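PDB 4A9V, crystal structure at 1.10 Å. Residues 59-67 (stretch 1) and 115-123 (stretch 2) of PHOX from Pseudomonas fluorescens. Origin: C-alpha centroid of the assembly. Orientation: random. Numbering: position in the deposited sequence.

Stretch 1 (59-67) AQEVQFGDN
Stretch 2, residues 115-123: ACEGVSVIE

Stretch 1 opens in helix at Ala59-Gln60, folds through a type I turn from Gln60 to Gln63 (Gln63 N to Gln60 O, 3.2 Å; Val62 N to Ala59 O, 3.0 Å), then runs extended from Gln63 (phi/psi -121/151) to Asp66 (-92/167). Stretch 2 passes from Ala115 (-66/-29) and Cys116 (-70/-23) into a strand, 118-123. CA atoms pair Glu61 with Ala115 (5.0 Å), Gly65 with Cys116 (4.4 Å) and Phe64 with Ser120 (5.9 Å).

Two hydrogen bonds join the stretches. Asp66 N donates to Cys116 O (2.9 Å, 156°), and Gly65 N donates almost linearly to Ser120 OG (3.3 Å, 169°; Ser120 chi1 m), a hydroxyl also bonded elsewhere in the structure. Gly65 CA lies 3.4 Å from Cys116 O; a CB here would clash with that oxygen at 2.6 Å.

Gln60 (t, p, chi3 77°) satisfies Phe64 O through NE2 (3.1 Å), bracing the loop from within; its OE1, bonded elsewhere, lies 3.7 Å from Cys116 SG (chi1 m). Asp66 (t) accepts Asn67 N at OD1 (2.8 Å), while OD2 is satisfied elsewhere.

Ala115 CB, pointing toward stretch 1, packs against the aliphatic parts of Gln60 (CG, 3.6 Å) and Glu61 (CG, 3.5 Å; chi1 m, chi2 t), whose OE1 and OE2 are hydrogen-bonded elsewhere in the structure. Phe64 points its CA-to-CB bond away from stretch 2, yet chi1 t and chi2 74° bring CD1 to Ser120 CB (3.5 Å) and Ile122 CG2 (4.4 Å; chi1 p, chi2 t), the latter an apolar contact; Ser120 and Ile122 point toward stretch 1.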

# COMPACT_ATOMS: atom_id res chain seq x y z
N ALA A 59 -9.80 -23.37 6.68
CA ALA A 59 -8.93 -22.95 7.77
C ALA A 59 -8.29 -21.60 7.48
O ALA A 59 -8.22 -20.74 8.35
CB ALA A 59 -7.87 -24.00 8.04
N GLN A 60 -7.83 -21.40 6.25
CA GLN A 60 -7.16 -20.15 5.91
C GLN A 60 -8.12 -18.97 6.00
O GLN A 60 -7.70 -17.86 6.35
CB GLN A 60 -6.51 -20.23 4.53
CG GLN A 60 -5.76 -18.97 4.12
CD GLN A 60 -4.57 -18.66 5.01
OE1 GLN A 60 -3.51 -19.27 4.90
NE2 GLN A 60 -4.75 -17.69 5.89
N GLU A 61 -9.41 -19.22 5.80
CA GLU A 61 -10.43 -18.18 5.94
C GLU A 61 -10.61 -17.70 7.37
O GLU A 61 -11.23 -16.66 7.59
CB GLU A 61 -11.77 -18.64 5.35
CG GLU A 61 -11.72 -18.75 3.83
CD GLU A 61 -12.95 -19.38 3.20
OE1 GLU A 61 -13.78 -19.99 3.91
OE2 GLU A 61 -13.00 -19.44 1.95
N VAL A 62 -10.07 -18.43 8.35
CA VAL A 62 -10.13 -18.04 9.76
C VAL A 62 -8.74 -17.92 10.38
O VAL A 62 -8.59 -17.90 11.60
CB VAL A 62 -11.02 -19.00 10.60
CG1 VAL A 62 -12.47 -18.90 10.15
CG2 VAL A 62 -10.52 -20.43 10.53
N GLN A 63 -7.73 -17.78 9.53
CA GLN A 63 -6.35 -17.58 9.95
C GLN A 63 -5.83 -16.26 9.38
O GLN A 63 -6.27 -15.82 8.32
CB GLN A 63 -5.46 -18.73 9.45
CG GLN A 63 -5.72 -20.05 10.15
CD GLN A 63 -5.18 -21.25 9.40
OE1 GLN A 63 -5.02 -21.22 8.17
NE2 GLN A 63 -4.99 -22.34 10.12
N PHE A 64 -4.89 -15.65 10.10
CA PHE A 64 -4.19 -14.48 9.60
C PHE A 64 -3.72 -14.75 8.17
O PHE A 64 -3.18 -15.81 7.86
CB PHE A 64 -3.00 -14.17 10.51
CG PHE A 64 -2.44 -12.79 10.32
CD1 PHE A 64 -3.12 -11.68 10.80
CD2 PHE A 64 -1.20 -12.62 9.73
CE1 PHE A 64 -2.57 -10.42 10.68
CE2 PHE A 64 -0.65 -11.35 9.60
CZ PHE A 64 -1.34 -10.25 10.07
N GLY A 65 -3.96 -13.78 7.29
CA GLY A 65 -3.66 -13.94 5.88
C GLY A 65 -2.17 -13.88 5.60
O GLY A 65 -1.34 -13.74 6.50
N ASP A 66 -1.84 -14.03 4.32
CA ASP A 66 -0.45 -14.10 3.88
C ASP A 66 0.05 -12.70 3.50
O ASP A 66 -0.71 -11.74 3.40
CB ASP A 66 -0.35 -15.07 2.70
CG ASP A 66 1.02 -15.74 2.59
OD1 ASP A 66 1.96 -15.32 3.30
OD2 ASP A 66 1.15 -16.67 1.75
N ASN A 67 1.36 -12.60 3.33
CA ASN A 67 2.01 -11.40 2.83
C ASN A 67 1.41 -10.11 3.39
O ASN A 67 1.00 -9.22 2.65
CB ASN A 67 2.09 -11.42 1.31
CG ASN A 67 3.08 -12.46 0.81
OD1 ASN A 67 3.91 -12.96 1.57
ND2 ASN A 67 3.00 -12.80 -0.47
N ALA A 115 -8.42 -16.94 0.08
CA ALA A 115 -8.54 -16.87 1.53
C ALA A 115 -7.35 -16.16 2.17
O ALA A 115 -7.46 -15.63 3.27
CB ALA A 115 -8.69 -18.27 2.11
N CYS A 116 -6.19 -16.25 1.53
CA CYS A 116 -4.97 -15.63 2.03
C CYS A 116 -4.99 -14.11 1.95
O CYS A 116 -4.12 -13.48 2.54
CB CYS A 116 -3.77 -16.12 1.23
SG CYS A 116 -3.23 -17.80 1.57
N GLU A 117 -5.80 -13.57 1.04
CA GLU A 117 -5.75 -12.15 0.71
C GLU A 117 -6.91 -11.42 1.35
O GLU A 117 -7.89 -12.04 1.76
CB GLU A 117 -5.76 -11.97 -0.80
CG GLU A 117 -4.65 -12.78 -1.47
CD GLU A 117 -4.45 -12.53 -2.95
OE1 GLU A 117 -5.00 -11.57 -3.52
OE2 GLU A 117 -3.74 -13.36 -3.56
N GLY A 118 -6.80 -10.10 1.44
CA GLY A 118 -7.85 -9.28 2.02
C GLY A 118 -7.31 -8.50 3.20
O GLY A 118 -6.28 -7.83 3.10
N VAL A 119 -8.02 -8.58 4.32
CA VAL A 119 -7.67 -7.87 5.54
C VAL A 119 -7.83 -8.83 6.72
O VAL A 119 -8.72 -9.68 6.74
CB VAL A 119 -8.54 -6.60 5.72
CG1 VAL A 119 -8.26 -5.92 7.05
CG2 VAL A 119 -8.29 -5.63 4.57
N SER A 120 -6.93 -8.69 7.69
CA SER A 120 -7.08 -9.32 8.99
C SER A 120 -7.25 -8.23 10.04
O SER A 120 -6.38 -7.38 10.19
CB SER A 120 -5.83 -10.13 9.32
OG SER A 120 -5.60 -11.15 8.38
N VAL A 121 -8.39 -8.23 10.72
CA VAL A 121 -8.61 -7.35 11.87
C VAL A 121 -8.32 -8.14 13.14
O VAL A 121 -8.82 -9.26 13.29
CB VAL A 121 -10.06 -6.82 11.92
CG1 VAL A 121 -10.24 -5.87 13.10
CG2 VAL A 121 -10.42 -6.12 10.62
N ILE A 122 -7.45 -7.60 13.98
CA ILE A 122 -7.07 -8.26 15.22
C ILE A 122 -7.13 -7.31 16.40
O ILE A 122 -6.91 -6.11 16.25
CB ILE A 122 -5.66 -8.88 15.13
CG1 ILE A 122 -4.57 -7.81 14.98
CG2 ILE A 122 -5.60 -9.91 14.00
CD1 ILE A 122 -3.16 -8.37 15.04
N GLU A 123 -7.41 -7.85 17.58
CA GLU A 123 -7.22 -7.13 18.82
C GLU A 123 -5.82 -7.37 19.36
O GLU A 123 -5.33 -8.51 19.36
CB GLU A 123 -8.26 -7.55 19.86
CG GLU A 123 -8.08 -6.81 21.18
CD GLU A 123 -9.10 -7.15 22.24
OE1 GLU A 123 -10.22 -7.55 21.90
OE2 GLU A 123 -8.81 -6.83 23.41